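Local structure of pullulanase (Bacillus acidopullulyticus, 2WAN) at residues A[344-349]-A[403-408]; A[429-434]-A[723-728]; A[769-774]-A[830-835]. The protein hydrolyses alpha-1,6-glucosidic linkages in pullulan and probably in related branched glucans, and belongs to the alpha-amylase type of barrel enzymes. All blocks are in the same frame, centred on the assembly; numbering follows the deposited sequence.

How the interactions relate
The three contacts show how differently one multidomain glycoside hydrolase is tied together. Interaction 1 is a surface contact in the carbohydrate-binding module 48 region, its nearest atoms about 30 Å from interaction 2 and about 34 Å from interaction 3. Interactions 2 and 3 are neighbours, their centres 6 Å apart, where 429-434, 723-728 and 769-774 lead into barrel strands and the loop 830-835 packs against them. Two polar links join them: a salt bridge from Asp432 OD1 to Arg831 NH1 (3.0 Å) and a probable hydrogen bond from Val773 N to Thr728 O (2.9 Å). Interactions 2 and 3 therefore lie by the N-terminal ends of barrel strands, whereas active sites of this family lie at the C-terminal ends.

Interaction 1: residues A[344-349]-A[403-408]; sequences YNSEKG and ATRGMI. With ACT (acetate ion), chain P.
A cation-pi stack of Arg405 on Tyr344 ties together two loops of the antiparallel sheet in the region of the carbohydrate-binding module 48. Residues 344-349 begin the turn between strands 338-344 and 353-359, while Arg405 stands immediately before the short strand 406-407. Its side chain, extended from CG to NE, crosses that of Tyr344 at about a right angle. The guanidinium lies flat on the ring, with centres 3.8 Å apart and planes inclined by 26°. NE stands over the ring centre, and CD adds a CH-pi contact to the same face. Glu347 O lies over the opposite face of the guanidinium, which is thus held between an aromatic ring and a carbonyl oxygen.

The N-H groups work in the guanidinium plane. NH1 and NH2 grip one atom end-on, Gly349 O, each at 2.9 Å; NH1 arrives on a lone pair, whereas NH2 is tilted 34° from the carbonyl plane. NH1 also makes a weak bond to Ser346 O. The turn offering these oxygens is braced by an ST motif, in which Gly349 N donates to Ser346 OG at 2.8 Å. At another edge of the guanidinium, Arg405 NE donates to ACT O of the acetate ion at 3.1 Å and 162°; the ion is probably from the crystallisation liquor. An alanine in place of Arg405 would probably leave Gly349 O without NH1 and NH2 and the Tyr344 ring without its stacked cation, opening a gap between the two loops.

Thr404 extends the junction through solvent, its OG1 also being hydrogen-bonded to Ser400. A water donates to Glu347 O at 2.7 Å and lies 2.6 Å from Thr404 OG1, to which it is likewise hydrogen-bonded.

Interaction 2: residues A[429-434]-A[723-728]; sequences NPVDEV and SAPSET. With ACT (acetate ion), chain Q.
With its CG1 anti to the carbonyl carbon (chi1 -60°), Val431 has that methyl set beside Ser726 N and Pro725. Asn429 carries its CG anti to the backbone N (chi1 -168°), and chi2 (-82°) then turns OD1 to where it lies close to Ser726 CB. This amide oxygen does two jobs. It closes an Asx turn by accepting from Val431 N at 3.1 Å, in the carbonyl plane and almost straight, and it also rests 3.5 Å from Ser726 CB. The same CB packs over Pro430, with CG of the proline ring 3.9 Å away. Val431 CG1 fills in alongside, 3.6 Å from Ser726 N and 4.0 Å from Pro725 CB.

No direct hydrogen bond crosses the contact; two waters supply the polar joints. One donates to Asn429 OD1 and accepts from Ser726 N at 3.0 Å. The other accepts from Asn429 ND2 at 3.1 Å and is hydrogen-bonded to Ser726 OG at 2.8 Å. The N-H of Val431, a definite donor, settles which end of the amide is the oxygen, and the waters are compatible with that choice. Farther along, Ser723 OG donates to an acetate, probably from the crystallisation liquor, that Lys672 also holds.

The arrangement is a packing of two 3-10 turns, 430-432 and 725-727, each leading into a strand of the parallel eight-stranded barrel. The first precedes strand 435-438 and the second strand 728-730. Strand 773-777 runs between those two in the barrel, and Pro430 touches its Val773 as well as Val647 of strand 647-650.

Interaction 3: residues A[769-774]-A[830-835]; sequences TSQGVP and FRMTTA. With SO4 (sulfate ion), chain J.
Gln771 and Met832 meet at the N-terminal end of the last strand of the amylase-type (TIM) barrel, where the chain leaving helix 753-769 turns into strand 773-777 and is crossed by the loop between helices 811-826 and 835-841. The Gln771 side chain is bent at chi2 (-65°), a bend that leaves CD close to the backbone of Phe830. OE1 accepts from Met832 N at 2.9 Å, with the donor in the carbonyl plane and a C=O...N angle of 154°. The other end of the amide, NE2, bonds to Ala829 O, so both ends of the amide are bonded to backbone atoms of the loop. Met832 in turn bends at chi3 and lays CE 3.6 Å from Gln771 NE2.

A water completes the polar cluster. It donates to Gln771 OE1 and to Met832 O, at 2.9 and 2.8 Å, and accepts from Gly772 N. Gly772 has a backbone conformation in which a CB would be jammed against the carbonyl oxygen of Gln771.

Phe830 anchors the other flank. Its ring lies beside the Thr769 side chain, pointing the same way, and turns its edge to the backbone: CD1 is 3.5 Å from Thr769 O, and CE1 is 4.0 Å from Thr769 CB. Leu823 of helix 811-826 and Val870 of strand 868-873 also touch this ring, so the ring packs among the end of helix 753-769, helix 811-826 and strand 868-873.

The Arg831 side chain leaves the backbone heading away from 769-774. Its NE bonds to Arg824 O and its NH1 is shared between Asp432 and a sulfate, probably from the crystallisation liquor, which takes NH1 on O4 at 2.7 Å and NH2 on O3 at 2.9 Å.

Interaction 1: residues A[344-349]-A[403-408]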
# COMPACT_ATOMS: atom_id res chain seq x y z
N TYR A 344 18.52 20.79 -23.39
CA TYR A 344 17.77 21.18 -24.58
C TYR A 344 17.09 22.53 -24.35
O TYR A 344 16.34 22.70 -23.37
CB TYR A 344 16.70 20.14 -24.93
CG TYR A 344 17.18 18.69 -25.06
CD1 TYR A 344 17.39 18.12 -26.31
CD2 TYR A 344 17.41 17.91 -23.92
CE1 TYR A 344 17.82 16.78 -26.43
CE2 TYR A 344 17.85 16.58 -24.03
CZ TYR A 344 18.06 16.03 -25.29
OH TYR A 344 18.49 14.72 -25.39
N ASN A 345 17.32 23.47 -25.25
CA ASN A 345 16.65 24.77 -25.18
C ASN A 345 15.30 24.80 -25.90
O ASN A 345 14.75 25.87 -26.19
CB ASN A 345 17.59 25.87 -25.69
CG ASN A 345 17.88 25.76 -27.17
OD1 ASN A 345 17.34 24.90 -27.86
ND2 ASN A 345 18.74 26.65 -27.66
N SER A 346 14.78 23.62 -26.21
CA SER A 346 13.46 23.46 -26.79
C SER A 346 12.86 22.12 -26.39
O SER A 346 13.56 21.19 -26.00
CB SER A 346 13.49 23.59 -28.33
OG SER A 346 13.92 22.39 -28.95
N GLU A 347 11.55 22.02 -26.51
CA GLU A 347 10.84 20.82 -26.12
C GLU A 347 11.07 19.62 -27.06
O GLU A 347 11.07 18.48 -26.60
CB GLU A 347 9.35 21.16 -25.99
CG GLU A 347 8.51 20.12 -25.29
CD GLU A 347 7.14 20.65 -24.88
OE1 GLU A 347 6.67 21.64 -25.47
OE2 GLU A 347 6.54 20.09 -23.95
N LYS A 348 11.27 19.87 -28.36
CA LYS A 348 11.39 18.79 -29.35
C LYS A 348 12.68 18.80 -30.18
O LYS A 348 12.99 17.83 -30.87
CB LYS A 348 10.19 18.80 -30.32
CG LYS A 348 8.95 18.07 -29.82
CD LYS A 348 7.80 18.23 -30.82
CE LYS A 348 6.67 17.24 -30.57
NZ LYS A 348 6.99 15.87 -31.07
N GLY A 349 13.43 19.90 -30.11
CA GLY A 349 14.63 20.07 -30.95
C GLY A 349 15.82 19.28 -30.45
O GLY A 349 15.78 18.70 -29.36
N ALA A 403 6.54 13.33 -21.40
CA ALA A 403 7.76 13.04 -20.64
C ALA A 403 8.90 12.46 -21.48
O ALA A 403 9.58 11.51 -21.07
CB ALA A 403 7.44 12.13 -19.42
N THR A 404 9.10 13.05 -22.67
CA THR A 404 10.27 12.72 -23.46
C THR A 404 11.52 13.27 -22.75
O THR A 404 12.64 12.74 -22.91
CB THR A 404 10.19 13.29 -24.88
OG1 THR A 404 10.06 14.72 -24.82
CG2 THR A 404 8.97 12.70 -25.63
N ARG A 405 11.32 14.33 -21.96
CA ARG A 405 12.38 15.06 -21.29
C ARG A 405 11.85 15.64 -19.99
O ARG A 405 10.66 15.91 -19.88
CB ARG A 405 12.86 16.25 -22.15
CG ARG A 405 13.23 15.86 -23.56
CD ARG A 405 13.46 17.05 -24.51
NE ARG A 405 13.85 16.47 -25.81
CZ ARG A 405 14.21 17.16 -26.88
NH1 ARG A 405 14.24 18.49 -26.86
NH2 ARG A 405 14.56 16.51 -27.99
N GLY A 406 12.76 15.85 -19.03
CA GLY A 406 12.44 16.60 -17.81
C GLY A 406 12.50 18.09 -18.11
O GLY A 406 13.15 18.50 -19.08
N MET A 407 11.81 18.90 -17.30
CA MET A 407 11.80 20.35 -17.51
C MET A 407 12.22 21.06 -16.23
O MET A 407 11.69 20.78 -15.16
CB MET A 407 10.42 20.81 -17.95
CG MET A 407 10.34 22.29 -18.34
SD MET A 407 8.64 22.71 -18.76
CE MET A 407 8.87 24.40 -19.30
N ILE A 408 13.16 21.99 -16.34
CA ILE A 408 13.64 22.78 -15.21
C ILE A 408 12.72 24.00 -15.06
O ILE A 408 12.53 24.77 -16.03
CB ILE A 408 15.08 23.25 -15.45
CG1 ILE A 408 16.03 22.06 -15.58
CG2 ILE A 408 15.54 24.20 -14.32
CD1 ILE A 408 17.04 22.20 -16.67
C ACT P . 14.86 12.95 -27.08
O ACT P . 13.79 13.49 -26.68
OXT ACT P . 15.39 12.11 -26.32
CH3 ACT P . 15.50 13.29 -28.40
O HOH W 1 9.91 16.12 -27.00

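Interaction 2: residues A[429-434]-A[723-728]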
# COMPACT_ATOMS: atom_id res chain seq x y z
N ASN A 429 -7.65 14.05 14.55
CA ASN A 429 -7.52 12.60 14.48
C ASN A 429 -8.14 12.11 13.18
O ASN A 429 -9.10 12.72 12.71
CB ASN A 429 -8.23 11.94 15.68
CG ASN A 429 -7.88 10.48 15.83
OD1 ASN A 429 -8.45 9.61 15.15
ND2 ASN A 429 -6.89 10.20 16.68
N PRO A 430 -7.62 11.03 12.59
CA PRO A 430 -8.23 10.54 11.33
C PRO A 430 -9.73 10.23 11.42
O PRO A 430 -10.43 10.35 10.40
CB PRO A 430 -7.45 9.27 11.02
CG PRO A 430 -6.05 9.61 11.58
CD PRO A 430 -6.32 10.36 12.86
N VAL A 431 -10.22 9.85 12.61
CA VAL A 431 -11.66 9.54 12.77
C VAL A 431 -12.57 10.76 12.55
O VAL A 431 -13.80 10.61 12.47
CB VAL A 431 -12.02 8.87 14.13
CG1 VAL A 431 -11.26 7.54 14.31
CG2 VAL A 431 -11.80 9.80 15.33
N ASP A 432 -11.96 11.94 12.45
CA ASP A 432 -12.67 13.19 12.19
C ASP A 432 -12.85 13.47 10.70
O ASP A 432 -13.46 14.50 10.34
CB ASP A 432 -11.94 14.37 12.84
CG ASP A 432 -11.87 14.24 14.37
OD1 ASP A 432 -12.82 13.68 14.95
OD2 ASP A 432 -10.88 14.68 14.95
N GLU A 433 -12.34 12.60 9.84
CA GLU A 433 -12.52 12.78 8.38
C GLU A 433 -13.71 11.97 7.87
O GLU A 433 -14.00 10.91 8.40
CB GLU A 433 -11.26 12.39 7.60
CG GLU A 433 -10.06 13.29 7.93
CD GLU A 433 -9.00 13.34 6.86
OE1 GLU A 433 -8.93 12.42 6.01
OE2 GLU A 433 -8.23 14.33 6.86
N VAL A 434 -14.41 12.52 6.88
CA VAL A 434 -15.37 11.75 6.07
C VAL A 434 -14.86 11.86 4.64
O VAL A 434 -14.96 12.94 4.01
CB VAL A 434 -16.81 12.26 6.19
CG1 VAL A 434 -17.74 11.26 5.47
CG2 VAL A 434 -17.23 12.35 7.65
N SER A 723 -5.55 -1.26 17.01
CA SER A 723 -5.26 -0.79 18.36
C SER A 723 -5.95 0.52 18.69
O SER A 723 -6.03 0.91 19.87
CB SER A 723 -3.75 -0.61 18.53
OG SER A 723 -3.13 -1.89 18.53
N ALA A 724 -6.44 1.21 17.66
CA ALA A 724 -7.12 2.49 17.81
C ALA A 724 -8.08 2.63 16.62
O ALA A 724 -7.80 2.10 15.54
CB ALA A 724 -6.09 3.64 17.79
N PRO A 725 -9.22 3.32 16.80
CA PRO A 725 -10.20 3.38 15.70
C PRO A 725 -9.70 4.15 14.45
O PRO A 725 -10.21 3.92 13.35
CB PRO A 725 -11.41 4.09 16.34
CG PRO A 725 -10.82 4.90 17.48
CD PRO A 725 -9.70 4.05 18.00
N SER A 726 -8.72 5.03 14.62
CA SER A 726 -8.06 5.68 13.48
C SER A 726 -7.40 4.71 12.50
O SER A 726 -7.09 5.10 11.37
CB SER A 726 -7.02 6.69 13.97
OG SER A 726 -6.06 6.03 14.78
N GLU A 727 -7.19 3.45 12.91
CA GLU A 727 -6.53 2.46 12.05
C GLU A 727 -7.44 1.71 11.08
O GLU A 727 -6.95 0.94 10.25
CB GLU A 727 -5.75 1.43 12.91
CG GLU A 727 -4.68 2.13 13.73
CD GLU A 727 -4.00 1.20 14.72
OE1 GLU A 727 -4.36 0.00 14.77
OE2 GLU A 727 -3.10 1.69 15.44
N THR A 728 -8.76 1.94 11.19
CA THR A 728 -9.70 1.31 10.26
C THR A 728 -10.40 2.34 9.39
O THR A 728 -11.01 3.30 9.89
CB THR A 728 -10.75 0.39 10.98
OG1 THR A 728 -11.65 -0.15 9.99
CG2 THR A 728 -11.59 1.18 12.04
C ACT Q . -3.84 -4.54 20.60
O ACT Q . -4.51 -3.92 19.75
OXT ACT Q . -2.86 -5.18 20.17
CH3 ACT Q . -4.21 -4.54 22.05
O HOH W 2 -8.26 6.99 16.82
O HOH W 3 -5.27 7.58 16.92

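Interaction 3: residues A[769-774]-A[830-835]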
# COMPACT_ATOMS: atom_id res chain seq x y z
N THR A 769 -22.03 5.80 11.04
CA THR A 769 -22.30 5.81 12.49
C THR A 769 -21.40 4.87 13.30
O THR A 769 -21.54 4.80 14.54
CB THR A 769 -23.80 5.52 12.82
OG1 THR A 769 -24.21 4.30 12.20
CG2 THR A 769 -24.67 6.67 12.32
N SER A 770 -20.48 4.19 12.62
CA SER A 770 -19.50 3.29 13.26
C SER A 770 -18.29 4.09 13.74
O SER A 770 -17.89 5.08 13.11
CB SER A 770 -19.04 2.22 12.28
OG SER A 770 -20.07 1.27 12.05
N GLN A 771 -17.68 3.65 14.84
CA GLN A 771 -16.37 4.19 15.22
C GLN A 771 -15.34 3.85 14.14
O GLN A 771 -15.41 2.79 13.52
CB GLN A 771 -15.91 3.62 16.57
CG GLN A 771 -16.92 3.82 17.72
CD GLN A 771 -17.14 5.28 18.07
OE1 GLN A 771 -16.19 6.06 18.15
NE2 GLN A 771 -18.40 5.66 18.27
N GLY A 772 -14.38 4.75 13.91
CA GLY A 772 -13.41 4.56 12.84
C GLY A 772 -13.44 5.71 11.84
O GLY A 772 -13.96 6.81 12.13
N VAL A 773 -12.85 5.47 10.67
CA VAL A 773 -12.76 6.50 9.63
C VAL A 773 -13.71 6.20 8.47
O VAL A 773 -13.45 5.28 7.70
CB VAL A 773 -11.32 6.65 9.07
CG1 VAL A 773 -11.27 7.87 8.12
CG2 VAL A 773 -10.30 6.80 10.22
N PRO A 774 -14.80 6.96 8.34
CA PRO A 774 -15.73 6.62 7.26
C PRO A 774 -15.24 7.07 5.87
O PRO A 774 -14.78 8.21 5.71
CB PRO A 774 -17.00 7.38 7.64
CG PRO A 774 -16.49 8.57 8.42
CD PRO A 774 -15.35 8.00 9.23
N PHE A 830 -19.64 9.74 18.01
CA PHE A 830 -19.42 8.84 16.87
C PHE A 830 -17.95 8.71 16.47
O PHE A 830 -17.62 7.86 15.63
CB PHE A 830 -20.22 9.34 15.66
CG PHE A 830 -21.72 9.24 15.82
CD1 PHE A 830 -22.35 8.00 15.83
CD2 PHE A 830 -22.49 10.39 15.95
CE1 PHE A 830 -23.75 7.91 15.97
CE2 PHE A 830 -23.88 10.33 16.09
CZ PHE A 830 -24.51 9.07 16.10
N ARG A 831 -17.08 9.52 17.08
CA ARG A 831 -15.71 9.69 16.62
C ARG A 831 -14.74 9.62 17.81
O ARG A 831 -13.80 10.41 17.92
CB ARG A 831 -15.56 11.03 15.90
CG ARG A 831 -16.41 11.10 14.62
CD ARG A 831 -16.24 12.45 13.94
NE ARG A 831 -17.13 13.47 14.49
CZ ARG A 831 -16.78 14.51 15.23
NH1 ARG A 831 -15.51 14.73 15.59
NH2 ARG A 831 -17.72 15.36 15.62
N MET A 832 -14.98 8.65 18.70
CA MET A 832 -14.02 8.41 19.79
C MET A 832 -12.64 8.08 19.21
O MET A 832 -12.53 7.53 18.10
CB MET A 832 -14.53 7.31 20.73
CG MET A 832 -15.74 7.77 21.48
SD MET A 832 -16.33 6.55 22.66
CE MET A 832 -17.78 5.91 21.81
N THR A 833 -11.58 8.44 19.93
CA THR A 833 -10.23 8.36 19.36
C THR A 833 -9.35 7.24 19.95
O THR A 833 -8.29 6.93 19.39
CB THR A 833 -9.47 9.71 19.50
OG1 THR A 833 -9.31 10.03 20.89
CG2 THR A 833 -10.22 10.88 18.79
N THR A 834 -9.79 6.63 21.04
CA THR A 834 -9.05 5.52 21.64
C THR A 834 -9.95 4.31 21.91
O THR A 834 -11.18 4.44 22.08
CB THR A 834 -8.36 5.91 22.97
OG1 THR A 834 -9.35 6.07 23.99
CG2 THR A 834 -7.58 7.23 22.81
N ALA A 835 -9.31 3.15 21.96
CA ALA A 835 -9.98 1.90 22.34
C ALA A 835 -10.58 2.00 23.74
O ALA A 835 -11.70 1.55 23.95
CB ALA A 835 -9.03 0.74 22.25
S SO4 J . -15.39 18.10 16.91
O1 SO4 J . -15.06 18.89 18.10
O2 SO4 J . -15.19 18.92 15.70
O3 SO4 J . -16.83 17.73 16.96
O4 SO4 J . -14.50 16.93 16.84
O HOH W 4 -14.24 6.65 16.08